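Local coordinates for TetR family Transcriptional regulator (Streptococcus agalactiae 2603V/R, PDB 3KKC), which probably binds DNA and regulates transcription as a member of the TetR family, and carries a bound nickel ion in this crystal, at residues V15-A20 with S47-H52; N19-L24 with S31-Q36; S97-L102 with W154-R159. All blocks are in the same frame, centred on the assembly; numbering follows the deposited sequence.

Contact 1 (V15-A20 with S47-H52)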
ATOM      1  N   VAL A  15     -16.552  16.839 -23.827  1.00 82.51           N
ATOM      2  CA  VAL A  15     -17.119  16.598 -22.506  1.00 76.21           C
ATOM      3  C   VAL A  15     -17.804  15.233 -22.393  1.00 76.82           C
ATOM      4  O   VAL A  15     -17.718  14.597 -21.353  1.00 82.17           O
ATOM      5  CB  VAL A  15     -18.099  17.721 -22.113  1.00 69.45           C
ATOM      6  CG1 VAL A  15     -19.067  17.251 -21.005  1.00 62.63           C
ATOM      7  CG2 VAL A  15     -17.320  18.978 -21.729  1.00 64.94           C
ATOM      8  N   ALA A  16     -18.467  14.767 -23.447  1.00 75.33           N
ATOM      9  CA  ALA A  16     -19.144  13.465 -23.365  1.00 80.05           C
ATOM     10  C   ALA A  16     -18.159  12.342 -23.067  1.00 91.61           C
ATOM     11  O   ALA A  16     -18.432  11.461 -22.246  1.00 96.09           O
ATOM     12  CB  ALA A  16     -19.920  13.155 -24.623  1.00 65.65           C
ATOM     13  N   ILE A  17     -17.021  12.381 -23.749  1.00 91.71           N
ATOM     14  CA  ILE A  17     -15.944  11.427 -23.530  1.00 93.04           C
ATOM     15  C   ILE A  17     -15.415  11.558 -22.097  1.00 96.43           C
ATOM     16  O   ILE A  17     -15.380  10.583 -21.335  1.00 96.48           O
ATOM     17  CB  ILE A  17     -14.805  11.676 -24.539  1.00 88.19           C
ATOM     18  CG1 ILE A  17     -15.359  11.618 -25.970  1.00 81.87           C
ATOM     19  CG2 ILE A  17     -13.628  10.709 -24.303  1.00 86.33           C
ATOM     20  CD1 ILE A  17     -14.436  12.234 -26.988  1.00 82.78           C
ATOM     21  N   TYR A  18     -15.017  12.776 -21.736  1.00 94.11           N
ATOM     22  CA  TYR A  18     -14.569  13.072 -20.387  1.00 89.54           C
ATOM     23  C   TYR A  18     -15.517  12.417 -19.392  1.00 91.31           C
ATOM     24  O   TYR A  18     -15.099  11.578 -18.605  1.00 93.39           O
ATOM     25  CB  TYR A  18     -14.529  14.582 -20.181  1.00 88.25           C
ATOM     26  CG  TYR A  18     -13.784  15.062 -18.947  1.00 91.82           C
ATOM     27  CD1 TYR A  18     -12.432  15.402 -19.020  1.00 93.68           C
ATOM     28  CD2 TYR A  18     -14.435  15.203 -17.720  1.00 92.21           C
ATOM     29  CE1 TYR A  18     -11.742  15.846 -17.924  1.00 93.82           C
ATOM     30  CE2 TYR A  18     -13.742  15.652 -16.598  1.00 96.51           C
ATOM     31  CZ  TYR A  18     -12.387  15.970 -16.710  1.00 97.83           C
ATOM     32  OH  TYR A  18     -11.673  16.426 -15.615  1.00 99.88           O
ATOM     33  N   ASN A  19     -16.799  12.775 -19.442  1.00 91.11           N
ATOM     34  CA  ASN A  19     -17.761  12.267 -18.455  1.00 90.02           C
ATOM     35  C   ASN A  19     -17.892  10.736 -18.513  1.00 87.03           C
ATOM     36  O   ASN A  19     -18.040  10.081 -17.477  1.00 89.52           O
ATOM     37  CB  ASN A  19     -19.144  12.967 -18.550  1.00 64.39           C
ATOM     38  CG  ASN A  19     -19.122  14.450 -18.084  1.00 75.71           C
ATOM     39  OD1 ASN A  19     -18.231  14.902 -17.337  1.00 74.30           O
ATOM     40  ND2 ASN A  19     -20.122  15.202 -18.530  1.00 74.38           N
ATOM     41  N   ALA A  20     -17.810  10.172 -19.713  1.00 83.07           N
ATOM     42  CA  ALA A  20     -17.847   8.710 -19.889  1.00 78.13           C
ATOM     43  C   ALA A  20     -16.690   8.016 -19.172  1.00 79.95           C
ATOM     44  O   ALA A  20     -16.860   6.990 -18.511  1.00 83.50           O
ATOM     45  CB  ALA A  20     -17.842   8.347 -21.360  1.00 67.02           C
ATOM     46  N   SER A  47     -12.846   7.494 -34.559  1.00153.04           N
ATOM     47  CA  SER A  47     -12.072   8.497 -35.296  1.00148.69           C
ATOM     48  C   SER A  47     -12.017   9.851 -34.587  1.00134.36           C
ATOM     49  O   SER A  47     -10.964  10.484 -34.514  1.00129.23           O
ATOM     50  CB  SER A  47     -12.626   8.666 -36.717  1.00151.80           C
ATOM     51  OG  SER A  47     -13.934   9.214 -36.696  1.00148.82           O
ATOM     52  N   THR A  48     -13.157  10.291 -34.069  1.00128.13           N
ATOM     53  CA  THR A  48     -13.236  11.591 -33.417  1.00125.74           C
ATOM     54  C   THR A  48     -12.585  11.605 -32.015  1.00119.38           C
ATOM     55  O   THR A  48     -11.869  12.547 -31.665  1.00113.97           O
ATOM     56  CB  THR A  48     -14.690  12.109 -33.389  1.00127.78           C
ATOM     57  OG1 THR A  48     -15.588  11.003 -33.541  1.00131.64           O
ATOM     58  CG2 THR A  48     -14.923  13.095 -34.530  1.00125.81           C
ATOM     59  N   PHE A  49     -12.824  10.564 -31.220  1.00118.07           N
ATOM     60  CA  PHE A  49     -12.105  10.403 -29.957  1.00113.36           C
ATOM     61  C   PHE A  49     -10.643  10.741 -30.171  1.00111.61           C
ATOM     62  O   PHE A  49     -10.110  11.636 -29.524  1.00106.63           O
ATOM     63  CB  PHE A  49     -12.227   8.969 -29.412  1.00114.04           C
ATOM     64  CG  PHE A  49     -11.240   8.647 -28.315  1.00110.53           C
ATOM     65  CD1 PHE A  49     -11.356   9.225 -27.056  1.00105.86           C
ATOM     66  CD2 PHE A  49     -10.193   7.771 -28.542  1.00113.78           C
ATOM     67  CE1 PHE A  49     -10.436   8.933 -26.039  1.00103.81           C
ATOM     68  CE2 PHE A  49      -9.272   7.472 -27.537  1.00111.33           C
ATOM     69  CZ  PHE A  49      -9.396   8.058 -26.289  1.00107.26           C
ATOM     70  N   TYR A  50     -10.002  10.031 -31.096  1.00116.20           N
ATOM     71  CA  TYR A  50      -8.572  10.217 -31.352  1.00124.73           C
ATOM     72  C   TYR A  50      -8.219  11.614 -31.877  1.00130.48           C
ATOM     73  O   TYR A  50      -7.043  11.944 -32.017  1.00135.22           O
ATOM     74  CB  TYR A  50      -8.024   9.133 -32.294  1.00126.71           C
ATOM     75  CG  TYR A  50      -7.786   7.789 -31.632  1.00129.37           C
ATOM     76  CD1 TYR A  50      -6.829   7.637 -30.635  1.00128.65           C
ATOM     77  CD2 TYR A  50      -8.503   6.666 -32.018  1.00134.51           C
ATOM     78  CE1 TYR A  50      -6.606   6.406 -30.032  1.00132.10           C
ATOM     79  CE2 TYR A  50      -8.284   5.429 -31.424  1.00136.50           C
ATOM     80  CZ  TYR A  50      -7.338   5.305 -30.432  1.00134.49           C
ATOM     81  OH  TYR A  50      -7.124   4.075 -29.844  1.00132.10           O
ATOM     82  N   SER A  51      -9.232  12.429 -32.161  1.00129.03           N
ATOM     83  CA  SER A  51      -9.002  13.811 -32.576  1.00131.40           C
ATOM     84  C   SER A  51      -8.966  14.761 -31.375  1.00133.12           C
ATOM     85  O   SER A  51      -8.706  15.958 -31.524  1.00133.18           O
ATOM     86  CB  SER A  51     -10.110  14.273 -33.510  1.00128.21           C
ATOM     87  OG  SER A  51     -11.150  14.852 -32.744  1.00122.43           O
ATOM     88  N   HIS A  52      -9.256  14.223 -30.193  1.00133.19           N
ATOM     89  CA  HIS A  52      -9.222  14.998 -28.953  1.00129.21           C
ATOM     90  C   HIS A  52      -8.204  14.457 -27.956  1.00128.82           C
ATOM     91  O   HIS A  52      -7.659  15.213 -27.146  1.00131.69           O
ATOM     92  CB  HIS A  52     -10.594  15.006 -28.290  1.00127.19           C
ATOM     93  CG  HIS A  52     -11.588  15.883 -28.976  1.00127.96           C
ATOM     94  ND1 HIS A  52     -12.793  15.412 -29.449  1.00128.95           N
ATOM     95  CD2 HIS A  52     -11.553  17.203 -29.274  1.00126.85           C
ATOM     96  CE1 HIS A  52     -13.462  16.407 -30.005  1.00128.99           C
ATOM     97  NE2 HIS A  52     -12.731  17.504 -29.909  1.00128.67           N
TER
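Ile17 overlaps the rim of the Phe49 ring with its CG2 methyl. The closest approach is Ile17 CG2 to Phe49 CD1, 3.9 Å, and Phe49 CE1 lies almost as near to that methyl. The methyl stands at the ring edge, close to the ring plane. The two branches of Ile17 divide the work. CG2 is anti to the backbone N and meets the ring. CG1 lies beside the backbone N (chi1 -56°) and carries CD1 toward the backbone of Phe49 and the imidazole of His52. Ile17 CD1 is 4.3 Å from His52 ND1, a looser touch at the margin of the contact. Helix 46-49 belongs to the predicted helix-turn-helix, residues 34-53, of the TetR-type DNA-binding domain. Ile17 comes from helix 4-24, which packs against that motif. Val38 and Ala42 of helix 35-42 and Leu59 of helix 57-71 also touch Ile17, and Leu59 reaches Phe49 too. Thr48 O accepts hydrogen bonds from both Ser51 N and Ser51 OG. The hydroxyl bond, Ser51 OG to Thr48 O at 2.6 Å, lies in the carbonyl plane on a lone pair. Ser51 OG lies over one face of the His52 ring, offset toward its rim.

Contact 2 (N19-L24 with S31-Q36)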
ATOM      1  N   ASN A  19     -16.799  12.775 -19.442  1.00 91.11           N
ATOM      2  CA  ASN A  19     -17.761  12.267 -18.455  1.00 90.02           C
ATOM      3  C   ASN A  19     -17.892  10.736 -18.513  1.00 87.03           C
ATOM      4  O   ASN A  19     -18.040  10.081 -17.477  1.00 89.52           O
ATOM      5  CB  ASN A  19     -19.144  12.967 -18.550  1.00 64.39           C
ATOM      6  CG  ASN A  19     -19.122  14.450 -18.084  1.00 75.71           C
ATOM      7  OD1 ASN A  19     -18.231  14.902 -17.337  1.00 74.30           O
ATOM      8  ND2 ASN A  19     -20.122  15.202 -18.530  1.00 74.38           N
ATOM      9  N   ALA A  20     -17.810  10.172 -19.713  1.00 83.07           N
ATOM     10  CA  ALA A  20     -17.847   8.710 -19.889  1.00 78.13           C
ATOM     11  C   ALA A  20     -16.690   8.016 -19.172  1.00 79.95           C
ATOM     12  O   ALA A  20     -16.860   6.990 -18.511  1.00 83.50           O
ATOM     13  CB  ALA A  20     -17.842   8.347 -21.360  1.00 67.02           C
ATOM     14  N   PHE A  21     -15.508   8.592 -19.316  1.00 76.71           N
ATOM     15  CA  PHE A  21     -14.307   8.075 -18.681  1.00 75.15           C
ATOM     16  C   PHE A  21     -14.459   8.048 -17.153  1.00 79.50           C
ATOM     17  O   PHE A  21     -14.086   7.086 -16.503  1.00 80.28           O
ATOM     18  CB  PHE A  21     -13.129   8.951 -19.101  1.00 73.19           C
ATOM     19  CG  PHE A  21     -11.811   8.530 -18.531  1.00 79.28           C
ATOM     20  CD1 PHE A  21     -11.274   7.279 -18.837  1.00 77.00           C
ATOM     21  CD2 PHE A  21     -11.079   9.401 -17.753  1.00 66.90           C
ATOM     22  CE1 PHE A  21     -10.069   6.906 -18.336  1.00 79.99           C
ATOM     23  CE2 PHE A  21      -9.847   9.029 -17.250  1.00 80.75           C
ATOM     24  CZ  PHE A  21      -9.344   7.782 -17.527  1.00 82.76           C
ATOM     25  N   ILE A  22     -15.036   9.106 -16.592  1.00 86.45           N
ATOM     26  CA  ILE A  22     -15.274   9.194 -15.161  1.00 86.06           C
ATOM     27  C   ILE A  22     -16.298   8.159 -14.678  1.00 82.01           C
ATOM     28  O   ILE A  22     -16.088   7.496 -13.666  1.00 85.14           O
ATOM     29  CB  ILE A  22     -15.703  10.627 -14.767  1.00 91.04           C
ATOM     30  CG1 ILE A  22     -14.511  11.584 -14.911  1.00 92.47           C
ATOM     31  CG2 ILE A  22     -16.244  10.677 -13.333  1.00 90.69           C
ATOM     32  CD1 ILE A  22     -14.835  13.003 -14.497  1.00 87.65           C
ATOM     33  N   SER A  23     -17.393   8.014 -15.408  1.00 75.91           N
ATOM     34  CA  SER A  23     -18.461   7.121 -15.001  1.00 80.59           C
ATOM     35  C   SER A  23     -17.966   5.694 -15.022  1.00 91.38           C
ATOM     36  O   SER A  23     -18.408   4.871 -14.230  1.00100.06           O
ATOM     37  CB  SER A  23     -19.688   7.299 -15.930  1.00 86.01           C
ATOM     38  OG  SER A  23     -20.400   6.083 -16.173  1.00 88.78           O
ATOM     39  N   LEU A  24     -17.046   5.407 -15.940  1.00 93.47           N
ATOM     40  CA  LEU A  24     -16.497   4.063 -16.096  1.00 95.14           C
ATOM     41  C   LEU A  24     -15.423   3.784 -15.056  1.00 98.01           C
ATOM     42  O   LEU A  24     -15.085   2.630 -14.777  1.00106.14           O
ATOM     43  CB  LEU A  24     -15.893   3.893 -17.491  1.00 93.23           C
ATOM     44  CG  LEU A  24     -16.860   3.564 -18.620  1.00 90.03           C
ATOM     45  CD1 LEU A  24     -16.193   3.784 -19.979  1.00 89.34           C
ATOM     46  CD2 LEU A  24     -17.388   2.139 -18.452  1.00 88.34           C
ATOM     47  N   SER A  31      -6.489   0.532 -15.534  1.00105.20           N
ATOM     48  CA  SER A  31      -5.829  -0.531 -16.289  1.00107.86           C
ATOM     49  C   SER A  31      -6.836  -1.460 -16.978  1.00107.68           C
ATOM     50  O   SER A  31      -6.553  -2.019 -18.028  1.00111.04           O
ATOM     51  CB  SER A  31      -4.814  -1.318 -15.411  1.00100.99           C
ATOM     52  OG  SER A  31      -5.372  -1.895 -14.228  1.00 94.38           O
ATOM     53  N   LYS A  32      -8.024  -1.585 -16.399  1.00109.62           N
ATOM     54  CA  LYS A  32      -9.045  -2.501 -16.906  1.00115.99           C
ATOM     55  C   LYS A  32     -10.008  -1.927 -17.985  1.00100.15           C
ATOM     56  O   LYS A  32     -10.568  -2.697 -18.759  1.00102.81           O
ATOM     57  CB  LYS A  32      -9.806  -3.140 -15.726  1.00120.01           C
ATOM     58  CG  LYS A  32     -10.869  -4.183 -16.083  1.00125.47           C
ATOM     59  CD  LYS A  32     -12.289  -3.585 -16.039  1.00123.83           C
ATOM     60  CE  LYS A  32     -13.364  -4.651 -16.271  1.00126.17           C
ATOM     61  NZ  LYS A  32     -14.678  -4.076 -16.726  1.00124.81           N
ATOM     62  N   ILE A  33     -10.200  -0.608 -18.073  1.00 96.81           N
ATOM     63  CA  ILE A  33     -11.072  -0.086 -19.154  1.00 98.39           C
ATOM     64  C   ILE A  33     -10.357   0.069 -20.501  1.00 99.97           C
ATOM     65  O   ILE A  33      -9.153   0.287 -20.551  1.00101.08           O
ATOM     66  CB  ILE A  33     -11.749   1.282 -18.836  1.00105.09           C
ATOM     67  CG1 ILE A  33     -10.893   2.438 -19.354  1.00102.26           C
ATOM     68  CG2 ILE A  33     -12.114   1.424 -17.357  1.00107.33           C
ATOM     69  CD1 ILE A  33     -11.368   3.771 -18.888  1.00103.57           C
ATOM     70  N   THR A  34     -11.122  -0.013 -21.585  1.00102.87           N
ATOM     71  CA  THR A  34     -10.578   0.098 -22.941  1.00111.56           C
ATOM     72  C   THR A  34     -11.320   1.156 -23.759  1.00111.00           C
ATOM     73  O   THR A  34     -12.517   1.339 -23.583  1.00108.07           O
ATOM     74  CB  THR A  34     -10.701  -1.238 -23.703  1.00116.85           C
ATOM     75  OG1 THR A  34     -12.046  -1.730 -23.586  1.00117.13           O
ATOM     76  CG2 THR A  34      -9.727  -2.275 -23.152  1.00118.47           C
ATOM     77  N   VAL A  35     -10.612   1.826 -24.668  1.00114.28           N
ATOM     78  CA  VAL A  35     -11.195   2.904 -25.477  1.00112.14           C
ATOM     79  C   VAL A  35     -12.590   2.602 -26.048  1.00107.39           C
ATOM     80  O   VAL A  35     -13.410   3.507 -26.205  1.00 99.80           O
ATOM     81  CB  VAL A  35     -10.253   3.344 -26.625  1.00112.97           C
ATOM     82  CG1 VAL A  35     -10.993   4.241 -27.600  1.00108.87           C
ATOM     83  CG2 VAL A  35      -9.040   4.066 -26.067  1.00110.07           C
ATOM     84  N   GLN A  36     -12.864   1.336 -26.344  1.00111.11           N
ATOM     85  CA  GLN A  36     -14.179   0.964 -26.851  1.00117.91           C
ATOM     86  C   GLN A  36     -15.251   1.093 -25.779  1.00114.79           C
ATOM     87  O   GLN A  36     -16.411   1.394 -26.087  1.00114.68           O
ATOM     88  CB  GLN A  36     -14.180  -0.445 -27.448  1.00128.70           C
ATOM     89  CG  GLN A  36     -13.262  -0.610 -28.661  1.00138.13           C
ATOM     90  CD  GLN A  36     -13.577   0.369 -29.780  1.00138.02           C
ATOM     91  OE1 GLN A  36     -12.756   0.585 -30.676  1.00139.91           O
ATOM     92  NE2 GLN A  36     -14.771   0.967 -29.731  1.00133.06           N
TER
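Ile33 buries the most surface here and meets helix 4-24 with two of its carbons. Its CD1 methyl sits at the edge of the Phe21 ring, near the ring plane. Ile33 CD1 is 3.4 Å from Phe21 CE1, and Phe21 CD1 is almost equally close. The two side chains cross at about a right angle. Phe21 has CG anti to the backbone N (chi1 -179°), which carries its ring edge to the isoleucine although its CB does not point at the other segment. The other methyl of Ile33, CG2, turns to the backbone of Leu24. Ile33 CG2 lies 4.1 Å from Leu24 O. Leu24 is second in buried surface. The backbones come nearest here, with Leu24 CA 7.5 Å from Ile33 CA. The CB of Leu24 points toward 31-36, and its side chain also touches Asp37 and Leu41 of helix 35-42. Ile33 lies just before Thr34, the N-cap residue of helix 35-42, which is the first helix of the predicted helix-turn-helix. Leu59, Leu60 and Leu63 of helix 57-71 also pack on Phe21. Two backbone oxygens in the contact have polar partners: Leu24 O accepts from Asn28 ND2, and Ile33 O from Lys56 NZ. Phe21 and Ile33 thus meet by apolar packing, with one looser approach of a methyl to Leu24 O, while residues outside the two segments supply the hydrogen bonds to these oxygens.

Contact 3 (S97-L102 with W154-R159); sequences SIATLL and WWLHQR
Leu156 packs against Ala99 and Leu102 by apolar contact alone. Its two methyls go to different partners. Leu156 CD2 meets the methyl of Ala99, with Ala99 CB 4.2 Å away. Leu156 CD1 meets Leu102 CD2 at 4.1 Å. In Leu156, chi1 of -65° puts CG beside the backbone N, and chi2 of 167° then sets the two methyls, CD1 for Leu102 and CD2 for Ala99. The two leucines cross at about a right angle. Ala99 and Leu102 are three residues apart and lie on the same side of their helix. The backbones come nearest at this pair of segments where Ala99 CA and Leu156 CA are 7.1 Å apart. All three touching residues are buried. Other helices extend the packing: Phe91 of helix 80-93 touches Leu156, and Phe109, Leu110 and Phe113 of helix 107-129 touch Leu102.

The hydrogen bonds lie within the segments or lead away from them. Leu101 N binds Ser97 O at 2.8 Å in the first turn of helix 98-103. Ser97 OG makes a hydrogen bond to Ile22 O of helix 4-24. At the end of helix 137-157, Gln158 N bonds to Trp155 O.

Within 154-159, Gln158 CG lies over the centre of one face of the Trp154 ring. Trp154 packs on Gln142, and Gln158 on Asp138, of the second subunit.

Both segments belong to the helical C-terminal region of this TetR-type protein. With methyl groups alone meeting across it, the contact joins the short helix 98-103 to the end of helix 137-157 by dispersion and the burial of apolar surface, without the directionality of a hydrogen bond.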
ATOM      1  N   SER A  97     -15.073  10.053  -9.302  1.00 76.74           N
ATOM      2  CA  SER A  97     -14.420   8.761  -9.141  1.00 75.14           C
ATOM      3  C   SER A  97     -13.040   8.877  -8.467  1.00 75.37           C
ATOM      4  O   SER A  97     -12.167   7.988  -8.624  1.00 69.47           O
ATOM      5  CB  SER A  97     -14.282   8.076 -10.501  1.00 80.32           C
ATOM      6  OG  SER A  97     -15.500   8.140 -11.226  1.00 86.72           O
ATOM      7  N   ILE A  98     -12.843   9.966  -7.721  1.00 69.44           N
ATOM      8  CA  ILE A  98     -11.553  10.202  -7.093  1.00 71.03           C
ATOM      9  C   ILE A  98     -11.253   9.141  -6.027  1.00 73.16           C
ATOM     10  O   ILE A  98     -10.119   8.710  -5.886  1.00 74.74           O
ATOM     11  CB  ILE A  98     -11.419  11.624  -6.527  1.00 70.32           C
ATOM     12  CG1 ILE A  98      -9.955  11.946  -6.281  1.00 69.89           C
ATOM     13  CG2 ILE A  98     -12.248  11.806  -5.242  1.00 67.92           C
ATOM     14  CD1 ILE A  98      -9.697  13.404  -6.157  1.00 69.55           C
ATOM     15  N   ALA A  99     -12.290   8.714  -5.311  1.00 71.89           N
ATOM     16  CA  ALA A  99     -12.196   7.638  -4.334  1.00 65.31           C
ATOM     17  C   ALA A  99     -11.837   6.334  -5.019  1.00 76.31           C
ATOM     18  O   ALA A  99     -10.959   5.595  -4.584  1.00 83.32           O
ATOM     19  CB  ALA A  99     -13.515   7.470  -3.622  1.00 56.20           C
ATOM     20  N   THR A 100     -12.549   6.040  -6.090  1.00 79.09           N
ATOM     21  CA  THR A 100     -12.358   4.788  -6.773  1.00 77.52           C
ATOM     22  C   THR A 100     -10.988   4.794  -7.425  1.00 79.16           C
ATOM     23  O   THR A 100     -10.383   3.752  -7.626  1.00 79.65           O
ATOM     24  CB  THR A 100     -13.467   4.579  -7.805  1.00 75.52           C
ATOM     25  OG1 THR A 100     -14.728   4.768  -7.152  1.00 70.66           O
ATOM     26  CG2 THR A 100     -13.404   3.148  -8.424  1.00 68.51           C
ATOM     27  N   LEU A 101     -10.491   5.980  -7.747  1.00 82.75           N
ATOM     28  CA  LEU A 101      -9.193   6.082  -8.396  1.00 83.78           C
ATOM     29  C   LEU A 101      -8.112   5.660  -7.406  1.00 78.94           C
ATOM     30  O   LEU A 101      -7.183   4.943  -7.764  1.00 75.78           O
ATOM     31  CB  LEU A 101      -8.960   7.510  -8.895  1.00 87.00           C
ATOM     32  CG  LEU A 101      -8.353   7.678 -10.290  1.00 88.81           C
ATOM     33  CD1 LEU A 101      -8.596   6.459 -11.167  1.00 86.33           C
ATOM     34  CD2 LEU A 101      -8.909   8.928 -10.946  1.00 90.52           C
ATOM     35  N   LEU A 102      -8.275   6.087  -6.154  1.00 77.98           N
ATOM     36  CA  LEU A 102      -7.324   5.828  -5.076  1.00 75.12           C
ATOM     37  C   LEU A 102      -7.386   4.395  -4.571  1.00 77.51           C
ATOM     38  O   LEU A 102      -6.359   3.789  -4.263  1.00 76.64           O
ATOM     39  CB  LEU A 102      -7.600   6.760  -3.899  1.00 69.82           C
ATOM     40  CG  LEU A 102      -6.650   6.562  -2.713  1.00 65.81           C
ATOM     41  CD1 LEU A 102      -5.272   7.121  -3.049  1.00 64.88           C
ATOM     42  CD2 LEU A 102      -7.186   7.201  -1.433  1.00 63.69           C
ATOM     43  N   TRP A 154      -8.617   3.627   4.363  1.00 62.11           N
ATOM     44  CA  TRP A 154      -9.342   2.771   5.293  1.00 59.82           C
ATOM     45  C   TRP A 154     -10.789   3.300   5.457  1.00 66.14           C
ATOM     46  O   TRP A 154     -11.768   2.538   5.439  1.00 63.79           O
ATOM     47  CB  TRP A 154      -8.574   2.683   6.632  1.00 52.48           C
ATOM     48  CG  TRP A 154      -9.420   2.215   7.756  1.00 55.67           C
ATOM     49  CD1 TRP A 154      -9.657   0.922   8.117  1.00 53.34           C
ATOM     50  CD2 TRP A 154     -10.196   3.040   8.658  1.00 52.82           C
ATOM     51  NE1 TRP A 154     -10.528   0.886   9.195  1.00 59.60           N
ATOM     52  CE2 TRP A 154     -10.876   2.169   9.542  1.00 57.80           C
ATOM     53  CE3 TRP A 154     -10.380   4.418   8.799  1.00 56.31           C
ATOM     54  CZ2 TRP A 154     -11.737   2.642  10.578  1.00 58.91           C
ATOM     55  CZ3 TRP A 154     -11.255   4.901   9.843  1.00 57.73           C
ATOM     56  CH2 TRP A 154     -11.912   4.003  10.706  1.00 53.83           C
ATOM     57  N   TRP A 155     -10.894   4.618   5.588  1.00 65.77           N
ATOM     58  CA  TRP A 155     -12.160   5.309   5.783  1.00 71.18           C
ATOM     59  C   TRP A 155     -13.084   5.089   4.576  1.00 73.77           C
ATOM     60  O   TRP A 155     -14.281   4.841   4.729  1.00 74.02           O
ATOM     61  CB  TRP A 155     -11.860   6.797   6.000  1.00 71.11           C
ATOM     62  CG  TRP A 155     -13.047   7.715   6.161  1.00 75.07           C
ATOM     63  CD1 TRP A 155     -14.056   7.610   7.078  1.00 72.82           C
ATOM     64  CD2 TRP A 155     -13.314   8.908   5.407  1.00 73.47           C
ATOM     65  NE1 TRP A 155     -14.934   8.646   6.925  1.00 75.06           N
ATOM     66  CE2 TRP A 155     -14.503   9.459   5.910  1.00 73.88           C
ATOM     67  CE3 TRP A 155     -12.660   9.559   4.351  1.00 71.96           C
ATOM     68  CZ2 TRP A 155     -15.057  10.636   5.397  1.00 74.28           C
ATOM     69  CZ3 TRP A 155     -13.208  10.725   3.845  1.00 74.25           C
ATOM     70  CH2 TRP A 155     -14.395  11.251   4.369  1.00 74.54           C
ATOM     71  N   LEU A 156     -12.513   5.151   3.380  1.00 70.81           N
ATOM     72  CA  LEU A 156     -13.276   4.941   2.156  1.00 69.03           C
ATOM     73  C   LEU A 156     -13.793   3.493   1.995  1.00 79.41           C
ATOM     74  O   LEU A 156     -14.823   3.269   1.345  1.00 87.09           O
ATOM     75  CB  LEU A 156     -12.457   5.395   0.931  1.00 58.76           C
ATOM     76  CG  LEU A 156     -12.148   6.903   0.869  1.00 57.99           C
ATOM     77  CD1 LEU A 156     -11.097   7.243  -0.165  1.00 59.95           C
ATOM     78  CD2 LEU A 156     -13.402   7.735   0.593  1.00 58.29           C
ATOM     79  N   HIS A 157     -13.090   2.515   2.572  1.00 79.23           N
ATOM     80  CA  HIS A 157     -13.555   1.122   2.527  1.00 84.02           C
ATOM     81  C   HIS A 157     -14.651   0.920   3.551  1.00 82.50           C
ATOM     82  O   HIS A 157     -15.316  -0.112   3.564  1.00 82.38           O
ATOM     83  CB  HIS A 157     -12.448   0.125   2.875  1.00 91.86           C
ATOM     84  CG  HIS A 157     -11.408  -0.048   1.815  1.00 98.73           C
ATOM     85  ND1 HIS A 157     -10.148   0.507   1.913  1.00 99.75           N
ATOM     86  CD2 HIS A 157     -11.424  -0.746   0.655  1.00103.09           C
ATOM     87  CE1 HIS A 157      -9.440   0.174   0.849  1.00101.41           C
ATOM     88  NE2 HIS A 157     -10.191  -0.588   0.070  1.00103.46           N
ATOM     89  N   GLN A 158     -14.806   1.890   4.445  1.00 82.82           N
ATOM     90  CA  GLN A 158     -15.771   1.772   5.527  1.00 83.64           C
ATOM     91  C   GLN A 158     -17.193   1.983   5.021  1.00 86.95           C
ATOM     92  O   GLN A 158     -17.468   2.945   4.298  1.00 85.99           O
ATOM     93  CB  GLN A 158     -15.448   2.766   6.638  1.00 86.20           C
ATOM     94  CG  GLN A 158     -14.165   2.456   7.403  1.00 88.45           C
ATOM     95  CD  GLN A 158     -14.268   1.185   8.239  1.00 86.91           C
ATOM     96  OE1 GLN A 158     -13.644   0.171   7.915  1.00 82.44           O
ATOM     97  NE2 GLN A 158     -15.061   1.237   9.324  1.00 85.19           N
ATOM     98  N   ARG A 159     -18.080   1.062   5.402  1.00 92.52           N
ATOM     99  CA  ARG A 159     -19.487   1.085   5.016  1.00 97.78           C
ATOM    100  C   ARG A 159     -20.229   2.092   5.881  1.00 96.90           C
ATOM    101  O   ARG A 159     -21.152   2.768   5.426  1.00 98.27           O
ATOM    102  CB  ARG A 159     -20.104  -0.307   5.181  1.00105.58           C
ATOM    103  CG  ARG A 159     -20.027  -1.241   3.955  1.00113.36           C
ATOM    104  CD  ARG A 159     -18.751  -1.098   3.131  1.00117.24           C
ATOM    105  NE  ARG A 159     -18.829   0.030   2.202  1.00123.64           N
ATOM    106  CZ  ARG A 159     -17.943   0.279   1.238  1.00127.66           C
ATOM    107  NH1 ARG A 159     -16.905  -0.530   1.059  1.00127.53           N
ATOM    108  NH2 ARG A 159     -18.101   1.334   0.446  1.00130.02           N
TER

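In the fold
From the N terminus, helix 4-24 supplies the first segments of both contact 1 and contact 2, which share Asn19 and Ala20. Contact 2 closes first, round a short loop before helix 35-42. Contact 1 starts earlier on the helix and closes later, at residues 47-52, so the loop of contact 2 lies largely inside that of contact 1. The two also touch, through Phe49 and Val35. Together they tie helix 4-24 to the predicted helix-turn-helix. Contact 3 follows in series and closes a longer loop within the C-terminal region. It meets contact 2 through the hydrogen bond between Ile22 O and Ser97 OG, a direct link from the DNA-binding domain to the C-terminal helices.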